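Local coordinates for lipoxygenase (Cyanothece sp., PDB 5EK8), which probably oxygenates polyunsaturated fatty acids as a 9R-lipoxygenase, using a non-heme iron to insert both atoms of molecular oxygen, at residues R173-Y186 against L391-D403. Numbering follows the deposited sequence.
Sequences RIFMPNPEETPDDY and LKSIININRRGDD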
ATOM      1  N   ARG A 173       5.988 -10.230  -1.567  1.00 45.02           N
ATOM      2  CA  ARG A 173       5.819  -9.642  -0.244  1.00 43.39           C
ATOM      3  C   ARG A 173       6.941 -10.097   0.681  1.00 45.10           C
ATOM      4  O   ARG A 173       7.611 -11.099   0.414  1.00 43.36           O
ATOM      5  CB  ARG A 173       4.464 -10.028   0.351  1.00 41.68           C
ATOM      6  CG  ARG A 173       3.274  -9.718  -0.539  1.00 45.24           C
ATOM      7  CD  ARG A 173       1.978  -9.899   0.223  1.00 46.34           C
ATOM      8  NE  ARG A 173       2.006  -9.108   1.447  1.00 52.40           N
ATOM      9  CZ  ARG A 173       1.076  -9.144   2.392  1.00 53.74           C
ATOM     10  NH1 ARG A 173       0.022  -9.941   2.264  1.00 56.56           N
ATOM     11  NH2 ARG A 173       1.211  -8.387   3.469  1.00 51.14           N
ATOM     12  N   ILE A 174       7.145  -9.363   1.770  1.00 43.08           N
ATOM     13  CA  ILE A 174       8.143  -9.753   2.756  1.00 40.32           C
ATOM     14  C   ILE A 174       7.614 -10.928   3.569  1.00 37.52           C
ATOM     15  O   ILE A 174       6.403 -11.081   3.739  1.00 38.18           O
ATOM     16  CB  ILE A 174       8.514  -8.578   3.690  1.00 41.49           C
ATOM     17  CG1 ILE A 174       9.794  -8.898   4.466  1.00 44.75           C
ATOM     18  CG2 ILE A 174       7.364  -8.246   4.632  1.00 37.09           C
ATOM     19  CD1 ILE A 174      10.316  -7.746   5.291  1.00 45.65           C
ATOM     20  N   PHE A 175       8.513 -11.779   4.043  1.00 40.56           N
ATOM     21  CA  PHE A 175       8.111 -12.868   4.919  1.00 45.20           C
ATOM     22  C   PHE A 175       8.082 -12.364   6.355  1.00 52.51           C
ATOM     23  O   PHE A 175       9.119 -12.042   6.934  1.00 54.73           O
ATOM     24  CB  PHE A 175       9.052 -14.066   4.781  1.00 44.85           C
ATOM     25  CG  PHE A 175       8.662 -15.239   5.633  1.00 43.55           C
ATOM     26  CD1 PHE A 175       7.442 -15.868   5.450  1.00 42.52           C
ATOM     27  CD2 PHE A 175       9.517 -15.715   6.618  1.00 45.36           C
ATOM     28  CE1 PHE A 175       7.079 -16.949   6.234  1.00 46.31           C
ATOM     29  CE2 PHE A 175       9.160 -16.800   7.406  1.00 45.53           C
ATOM     30  CZ  PHE A 175       7.941 -17.419   7.210  1.00 46.56           C
ATOM     31  N   MET A 176       6.886 -12.287   6.923  1.00 54.66           N
ATOM     32  CA  MET A 176       6.724 -11.695   8.239  1.00 56.08           C
ATOM     33  C   MET A 176       5.585 -12.358   9.000  1.00 55.94           C
ATOM     34  O   MET A 176       4.493 -11.802   9.100  1.00 50.70           O
ATOM     35  CB  MET A 176       6.480 -10.188   8.108  1.00 57.06           C
ATOM     36  CG  MET A 176       6.834  -9.380   9.346  1.00 57.04           C
ATOM     37  SD  MET A 176       7.203  -7.660   8.942  1.00 54.29           S
ATOM     38  CE  MET A 176       5.609  -7.080   8.375  1.00 38.27           C
ATOM     39  N   PRO A 177       5.839 -13.562   9.535  1.00 62.64           N
ATOM     40  CA  PRO A 177       4.834 -14.266  10.336  1.00 67.18           C
ATOM     41  C   PRO A 177       4.515 -13.467  11.590  1.00 74.44           C
ATOM     42  O   PRO A 177       3.348 -13.260  11.927  1.00 80.24           O
ATOM     43  CB  PRO A 177       5.516 -15.593  10.697  1.00 64.46           C
ATOM     44  CG  PRO A 177       6.729 -15.676   9.842  1.00 60.37           C
ATOM     45  CD  PRO A 177       7.124 -14.276   9.513  1.00 61.04           C
ATOM     46  N   ASN A 178       5.568 -13.032  12.272  1.00 70.87           N
ATOM     47  CA  ASN A 178       5.436 -12.149  13.415  1.00 68.35           C
ATOM     48  C   ASN A 178       5.638 -10.710  12.982  1.00 67.18           C
ATOM     49  O   ASN A 178       6.772 -10.280  12.771  1.00 65.55           O
ATOM     50  CB  ASN A 178       6.442 -12.519  14.506  1.00 66.31           C
ATOM     51  CG  ASN A 178       6.326 -13.966  14.937  0.38 64.43           C
ATOM     52  OD1 ASN A 178       5.243 -14.549  14.903  1.00 61.10           O
ATOM     53  ND2 ASN A 178       7.446 -14.554  15.343  0.80 65.90           N
ATOM     54  N   PRO A 179       4.537  -9.956  12.850  1.00 68.87           N
ATOM     55  CA  PRO A 179       4.607  -8.546  12.454  1.00 69.32           C
ATOM     56  C   PRO A 179       5.327  -7.731  13.516  1.00 71.73           C
ATOM     57  O   PRO A 179       5.740  -6.599  13.267  1.00 69.74           O
ATOM     58  CB  PRO A 179       3.136  -8.137  12.343  1.00 67.43           C
ATOM     59  CG  PRO A 179       2.433  -9.049  13.287  1.00 67.36           C
ATOM     60  CD  PRO A 179       3.163 -10.361  13.197  1.00 67.94           C
ATOM     61  N   GLU A 180       5.476  -8.325  14.695  1.00 79.72           N
ATOM     62  CA  GLU A 180       6.143  -7.675  15.808  1.00 83.99           C
ATOM     63  C   GLU A 180       7.656  -7.612  15.592  1.00 85.39           C
ATOM     64  O   GLU A 180       8.337  -6.811  16.232  1.00 90.54           O
ATOM     65  CB  GLU A 180       5.807  -8.394  17.120  1.00 89.55           C
ATOM     66  CG  GLU A 180       6.887  -9.321  17.650  1.00 97.41           C
ATOM     67  CD  GLU A 180       6.347 -10.301  18.676  1.00105.96           C
ATOM     68  OE1 GLU A 180       5.290 -10.912  18.404  1.00110.92           O
ATOM     69  OE2 GLU A 180       6.969 -10.460  19.751  1.00107.74           O
ATOM     70  N   GLU A 181       8.183  -8.438  14.689  1.00 80.36           N
ATOM     71  CA  GLU A 181       9.600  -8.344  14.342  1.00 76.30           C
ATOM     72  C   GLU A 181       9.784  -7.883  12.893  1.00 68.44           C
ATOM     73  O   GLU A 181      10.452  -8.534  12.090  1.00 69.78           O
ATOM     74  CB  GLU A 181      10.328  -9.676  14.590  1.00 79.40           C
ATOM     75  CG  GLU A 181       9.780 -10.902  13.857  1.00 80.76           C
ATOM     76  CD  GLU A 181      10.642 -12.132  14.089  1.00 82.07           C
ATOM     77  OE1 GLU A 181      11.239 -12.240  15.181  1.00 83.33           O
ATOM     78  OE2 GLU A 181      10.739 -12.984  13.181  1.00 82.21           O
ATOM     79  N   THR A 182       9.188  -6.738  12.578  1.00 60.10           N
ATOM     80  CA  THR A 182       9.404  -6.061  11.307  1.00 50.45           C
ATOM     81  C   THR A 182      10.808  -5.458  11.247  1.00 52.80           C
ATOM     82  O   THR A 182      11.351  -5.035  12.271  1.00 55.23           O
ATOM     83  CB  THR A 182       8.360  -4.950  11.096  1.00 41.74           C
ATOM     84  OG1 THR A 182       8.662  -4.216   9.902  1.00 44.20           O
ATOM     85  CG2 THR A 182       8.365  -3.996  12.277  1.00 35.45           C
ATOM     86  N   PRO A 183      11.409  -5.431  10.047  1.00 47.80           N
ATOM     87  CA  PRO A 183      12.703  -4.770   9.864  1.00 43.30           C
ATOM     88  C   PRO A 183      12.537  -3.307   9.471  1.00 43.58           C
ATOM     89  O   PRO A 183      13.520  -2.635   9.164  1.00 45.77           O
ATOM     90  CB  PRO A 183      13.334  -5.570   8.732  1.00 41.14           C
ATOM     91  CG  PRO A 183      12.166  -5.950   7.888  1.00 42.49           C
ATOM     92  CD  PRO A 183      11.001  -6.165   8.836  1.00 45.41           C
ATOM     93  N   ASP A 184      11.293  -2.836   9.481  1.00 43.50           N
ATOM     94  CA  ASP A 184      10.966  -1.459   9.120  1.00 44.99           C
ATOM     95  C   ASP A 184       9.682  -1.024   9.827  1.00 44.56           C
ATOM     96  O   ASP A 184       8.602  -1.008   9.235  1.00 39.59           O
ATOM     97  CB  ASP A 184      10.827  -1.323   7.600  1.00 48.72           C
ATOM     98  CG  ASP A 184      10.425   0.079   7.162  1.00 53.79           C
ATOM     99  OD1 ASP A 184      10.759   1.058   7.869  1.00 59.94           O
ATOM    100  OD2 ASP A 184       9.771   0.195   6.101  1.00 49.92           O
ATOM    101  N   ASP A 185       9.815  -0.677  11.105  1.00 49.67           N
ATOM    102  CA  ASP A 185       8.669  -0.327  11.944  1.00 44.43           C
ATOM    103  C   ASP A 185       8.122   1.059  11.639  1.00 42.38           C
ATOM    104  O   ASP A 185       8.809   1.890  11.046  1.00 43.12           O
ATOM    105  CB  ASP A 185       9.051  -0.400  13.420  1.00 45.85           C
ATOM    106  CG  ASP A 185       7.900  -0.842  14.291  1.00 49.69           C
ATOM    107  OD1 ASP A 185       6.763  -0.926  13.770  1.00 45.74           O
ATOM    108  OD2 ASP A 185       8.138  -1.104  15.492  1.00 52.32           O
ATOM    109  N   TYR A 186       6.881   1.301  12.053  1.00 45.28           N
ATOM    110  CA  TYR A 186       6.288   2.635  11.962  1.00 48.63           C
ATOM    111  C   TYR A 186       7.065   3.649  12.803  1.00 47.56           C
ATOM    112  O   TYR A 186       7.877   3.277  13.648  1.00 45.76           O
ATOM    113  CB  TYR A 186       4.838   2.637  12.444  1.00 48.33           C
ATOM    114  CG  TYR A 186       3.861   1.753  11.709  1.00 46.31           C
ATOM    115  CD1 TYR A 186       3.621   1.914  10.352  1.00 47.42           C
ATOM    116  CD2 TYR A 186       3.128   0.798  12.393  1.00 47.26           C
ATOM    117  CE1 TYR A 186       2.697   1.117   9.692  1.00 47.12           C
ATOM    118  CE2 TYR A 186       2.206   0.005  11.748  1.00 46.66           C
ATOM    119  CZ  TYR A 186       1.991   0.165  10.402  1.00 48.83           C
ATOM    120  OH  TYR A 186       1.066  -0.642   9.777  1.00 50.63           O
ATOM    121  N   LEU A 391       8.488   4.150   0.265  1.00 42.72           N
ATOM    122  CA  LEU A 391       8.256   2.710   0.311  1.00 42.34           C
ATOM    123  C   LEU A 391       8.345   2.154   1.725  1.00 45.92           C
ATOM    124  O   LEU A 391       8.040   0.986   1.958  1.00 46.91           O
ATOM    125  CB  LEU A 391       9.251   1.983  -0.596  1.00 40.98           C
ATOM    126  CG  LEU A 391       8.980   2.101  -2.097  1.00 42.34           C
ATOM    127  CD1 LEU A 391      10.172   1.623  -2.904  1.00 46.15           C
ATOM    128  CD2 LEU A 391       7.736   1.316  -2.477  1.00 40.73           C
ATOM    129  N   LYS A 392       8.748   2.994   2.672  1.00 49.15           N
ATOM    130  CA  LYS A 392       8.875   2.539   4.049  1.00 47.88           C
ATOM    131  C   LYS A 392       7.510   2.239   4.667  1.00 47.46           C
ATOM    132  O   LYS A 392       6.490   2.771   4.230  1.00 46.93           O
ATOM    133  CB  LYS A 392       9.633   3.565   4.898  1.00 47.45           C
ATOM    134  CG  LYS A 392       9.071   4.977   4.894  1.00 48.47           C
ATOM    135  CD  LYS A 392       9.102   5.564   6.308  1.00 48.30           C
ATOM    136  CE  LYS A 392       9.254   7.086   6.322  1.00 49.32           C
ATOM    137  NZ  LYS A 392       8.137   7.829   5.677  1.00 51.31           N
ATOM    138  N   SER A 393       7.511   1.335   5.645  1.00 48.72           N
ATOM    139  CA  SER A 393       6.355   1.031   6.494  1.00 49.88           C
ATOM    140  C   SER A 393       5.199   0.281   5.817  1.00 53.45           C
ATOM    141  O   SER A 393       4.283  -0.167   6.504  1.00 55.23           O
ATOM    142  CB  SER A 393       5.815   2.324   7.123  1.00 51.94           C
ATOM    143  OG  SER A 393       6.771   2.906   7.994  1.00 54.21           O
ATOM    144  N   ILE A 394       5.236   0.121   4.495  1.00 50.60           N
ATOM    145  CA  ILE A 394       4.105  -0.487   3.787  1.00 44.62           C
ATOM    146  C   ILE A 394       3.968  -1.981   4.100  1.00 42.28           C
ATOM    147  O   ILE A 394       2.854  -2.526   4.117  1.00 44.10           O
ATOM    148  CB  ILE A 394       4.209  -0.275   2.256  1.00 42.14           C
ATOM    149  CG1 ILE A 394       2.869  -0.572   1.584  1.00 36.27           C
ATOM    150  CG2 ILE A 394       5.317  -1.116   1.644  1.00 43.56           C
ATOM    151  CD1 ILE A 394       2.891  -0.352   0.079  1.00 29.28           C
ATOM    152  N   ILE A 395       5.092  -2.630   4.389  1.00 41.17           N
ATOM    153  CA  ILE A 395       5.079  -4.042   4.750  1.00 44.63           C
ATOM    154  C   ILE A 395       4.238  -4.257   6.007  1.00 52.51           C
ATOM    155  O   ILE A 395       3.505  -5.247   6.121  1.00 58.39           O
ATOM    156  CB  ILE A 395       6.509  -4.582   4.972  1.00 43.13           C
ATOM    157  CG1 ILE A 395       7.290  -3.678   5.933  1.00 41.89           C
ATOM    158  CG2 ILE A 395       7.247  -4.706   3.639  1.00 39.68           C
ATOM    159  CD1 ILE A 395       8.597  -4.273   6.397  1.00 43.04           C
ATOM    160  N   ASN A 396       4.334  -3.304   6.930  1.00 49.92           N
ATOM    161  CA  ASN A 396       3.597  -3.351   8.183  1.00 47.32           C
ATOM    162  C   ASN A 396       2.092  -3.330   7.950  1.00 46.54           C
ATOM    163  O   ASN A 396       1.362  -4.185   8.458  1.00 45.54           O
ATOM    164  CB  ASN A 396       3.998  -2.180   9.086  1.00 44.37           C
ATOM    165  CG  ASN A 396       5.487  -2.161   9.402  1.00 40.52           C
ATOM    166  OD1 ASN A 396       6.085  -3.196   9.710  1.00 37.51           O
ATOM    167  ND2 ASN A 396       6.097  -0.978   9.314  1.00 35.40           N
ATOM    168  N   ILE A 397       1.630  -2.356   7.171  1.00 45.71           N
ATOM    169  CA  ILE A 397       0.197  -2.185   6.976  1.00 46.42           C
ATOM    170  C   ILE A 397      -0.378  -3.325   6.143  1.00 45.21           C
ATOM    171  O   ILE A 397      -1.503  -3.762   6.388  1.00 38.99           O
ATOM    172  CB  ILE A 397      -0.151  -0.819   6.326  1.00 40.71           C
ATOM    173  CG1 ILE A 397      -1.668  -0.644   6.232  1.00 43.34           C
ATOM    174  CG2 ILE A 397       0.484  -0.665   4.961  1.00 42.11           C
ATOM    175  CD1 ILE A 397      -2.388  -0.750   7.569  1.00 44.42           C
ATOM    176  N   ASN A 398       0.388  -3.830   5.181  1.00 48.45           N
ATOM    177  CA  ASN A 398      -0.092  -4.972   4.408  1.00 45.55           C
ATOM    178  C   ASN A 398      -0.208  -6.227   5.276  1.00 44.67           C
ATOM    179  O   ASN A 398      -1.211  -6.960   5.216  1.00 44.41           O
ATOM    180  CB  ASN A 398       0.821  -5.229   3.212  1.00 46.53           C
ATOM    181  CG  ASN A 398       0.673  -4.178   2.136  1.00 45.00           C
ATOM    182  OD1 ASN A 398      -0.210  -3.321   2.210  1.00 45.64           O
ATOM    183  ND2 ASN A 398       1.534  -4.239   1.123  1.00 43.10           N
ATOM    184  N   ARG A 399       0.812  -6.458   6.096  1.00 44.47           N
ATOM    185  CA  ARG A 399       0.802  -7.585   7.020  1.00 50.26           C
ATOM    186  C   ARG A 399      -0.347  -7.465   8.022  1.00 54.43           C
ATOM    187  O   ARG A 399      -0.902  -8.470   8.464  1.00 53.97           O
ATOM    188  CB  ARG A 399       2.141  -7.686   7.752  1.00 52.09           C
ATOM    189  CG  ARG A 399       2.208  -8.785   8.794  1.00 54.99           C
ATOM    190  CD  ARG A 399       1.879 -10.138   8.197  1.00 57.35           C
ATOM    191  NE  ARG A 399       1.820 -11.181   9.218  1.00 59.61           N
ATOM    192  CZ  ARG A 399       0.711 -11.546   9.853  1.00 57.68           C
ATOM    193  NH1 ARG A 399      -0.442 -10.953   9.574  1.00 54.53           N
ATOM    194  NH2 ARG A 399       0.757 -12.506  10.767  1.00 57.01           N
ATOM    195  N   ARG A 400      -0.707  -6.232   8.367  1.00 62.30           N
ATOM    196  CA  ARG A 400      -1.846  -5.991   9.249  1.00 67.45           C
ATOM    197  C   ARG A 400      -3.160  -6.296   8.532  1.00 67.62           C
ATOM    198  O   ARG A 400      -4.073  -6.901   9.099  1.00 64.81           O
ATOM    199  CB  ARG A 400      -1.838  -4.546   9.755  1.00 68.37           C
ATOM    200  CG  ARG A 400      -3.092  -4.136  10.522  1.00 69.45           C
ATOM    201  CD  ARG A 400      -3.328  -5.018  11.738  1.00 71.43           C
ATOM    202  NE  ARG A 400      -4.509  -4.597  12.483  1.00 75.53           N
ATOM    203  CZ  ARG A 400      -5.042  -5.279  13.491  1.00 79.02           C
ATOM    204  NH1 ARG A 400      -4.500  -6.428  13.876  1.00 80.50           N
ATOM    205  NH2 ARG A 400      -6.118  -4.816  14.111  1.00 79.94           N
ATOM    206  N   GLY A 401      -3.242  -5.868   7.276  1.00 67.35           N
ATOM    207  CA  GLY A 401      -4.401  -6.120   6.445  1.00 67.86           C
ATOM    208  C   GLY A 401      -4.633  -7.603   6.249  1.00 68.71           C
ATOM    209  O   GLY A 401      -5.764  -8.033   6.022  1.00 69.46           O
ATOM    210  N   ASP A 402      -3.562  -8.389   6.345  1.00 67.54           N
ATOM    211  CA  ASP A 402      -3.685  -9.848   6.307  1.00 66.46           C
ATOM    212  C   ASP A 402      -4.627 -10.394   7.385  1.00 67.09           C
ATOM    213  O   ASP A 402      -5.145 -11.503   7.256  1.00 64.75           O
ATOM    214  CB  ASP A 402      -2.314 -10.509   6.451  1.00 66.13           C
ATOM    215  CG  ASP A 402      -1.482 -10.404   5.193  1.00 65.50           C
ATOM    216  OD1 ASP A 402      -2.071 -10.197   4.108  1.00 64.49           O
ATOM    217  OD2 ASP A 402      -0.242 -10.534   5.292  1.00 65.41           O
ATOM    218  N   ASP A 403      -4.836  -9.619   8.447  1.00 69.88           N
ATOM    219  CA  ASP A 403      -5.790  -9.979   9.492  1.00 68.15           C
ATOM    220  C   ASP A 403      -7.028  -9.084   9.463  1.00 64.71           C
ATOM    221  O   ASP A 403      -8.135  -9.533   9.764  1.00 63.25           O
ATOM    222  CB  ASP A 403      -5.139  -9.890  10.873  1.00 69.46           C
ATOM    223  CG  ASP A 403      -3.899 -10.752  10.997  1.00 71.66           C
ATOM    224  OD1 ASP A 403      -3.993 -11.979  10.784  1.00 71.85           O
ATOM    225  OD2 ASP A 403      -2.824 -10.193  11.299  1.00 72.90           O
TER
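I174, P179 and Y186 lie against I395, R399 and S393 as the irregular loop 173-186 runs along helix 394-404 from I395 to R399 and doubles back to S393, at its N-cap position, with CA atoms 5.7 Å apart at Y186 and S393. The pair illustrates how a lipoxygenase clasps a helix of its iron-bearing helical domain with a loop: three backbone carbonyls of the loop, those of M176, P177 and D184, receive N-H donors from side chains of the helix. R399 serves two of them edge-on, NE reaching O of M176 at 2.7 Å in the guanidinium plane and NH2 reaching O of P177 at 2.9 Å, while NH1 pairs with D403. A leucine in place of R399 would probably leave both carbonyls without these donors and take this cation from D403. N396 works in both directions: ND2 donates to O of D184, and OD1 accepts from OG1 of T182 on an in-plane lone pair. That OG1 also closes an ST turn by accepting from N of D184. D184, its CG turned away from its own N (chi1 177°), carries OD2 to N of S393 just before the helix, while R123 holds OD1. I395 packs on I174 and P183 between these polar grips; N396 ND2 sits over one face of the Y186 ring, toward its rim, and its CB touches CZ. R173 meets D402 from the opposite direction; its NE pairs with E368, which also binds N398, the partner of iron ligand H364. R173 NH1 approaches D402 OD1 on the syn lone pair, 2.8 Å away and nearly straight at 171°.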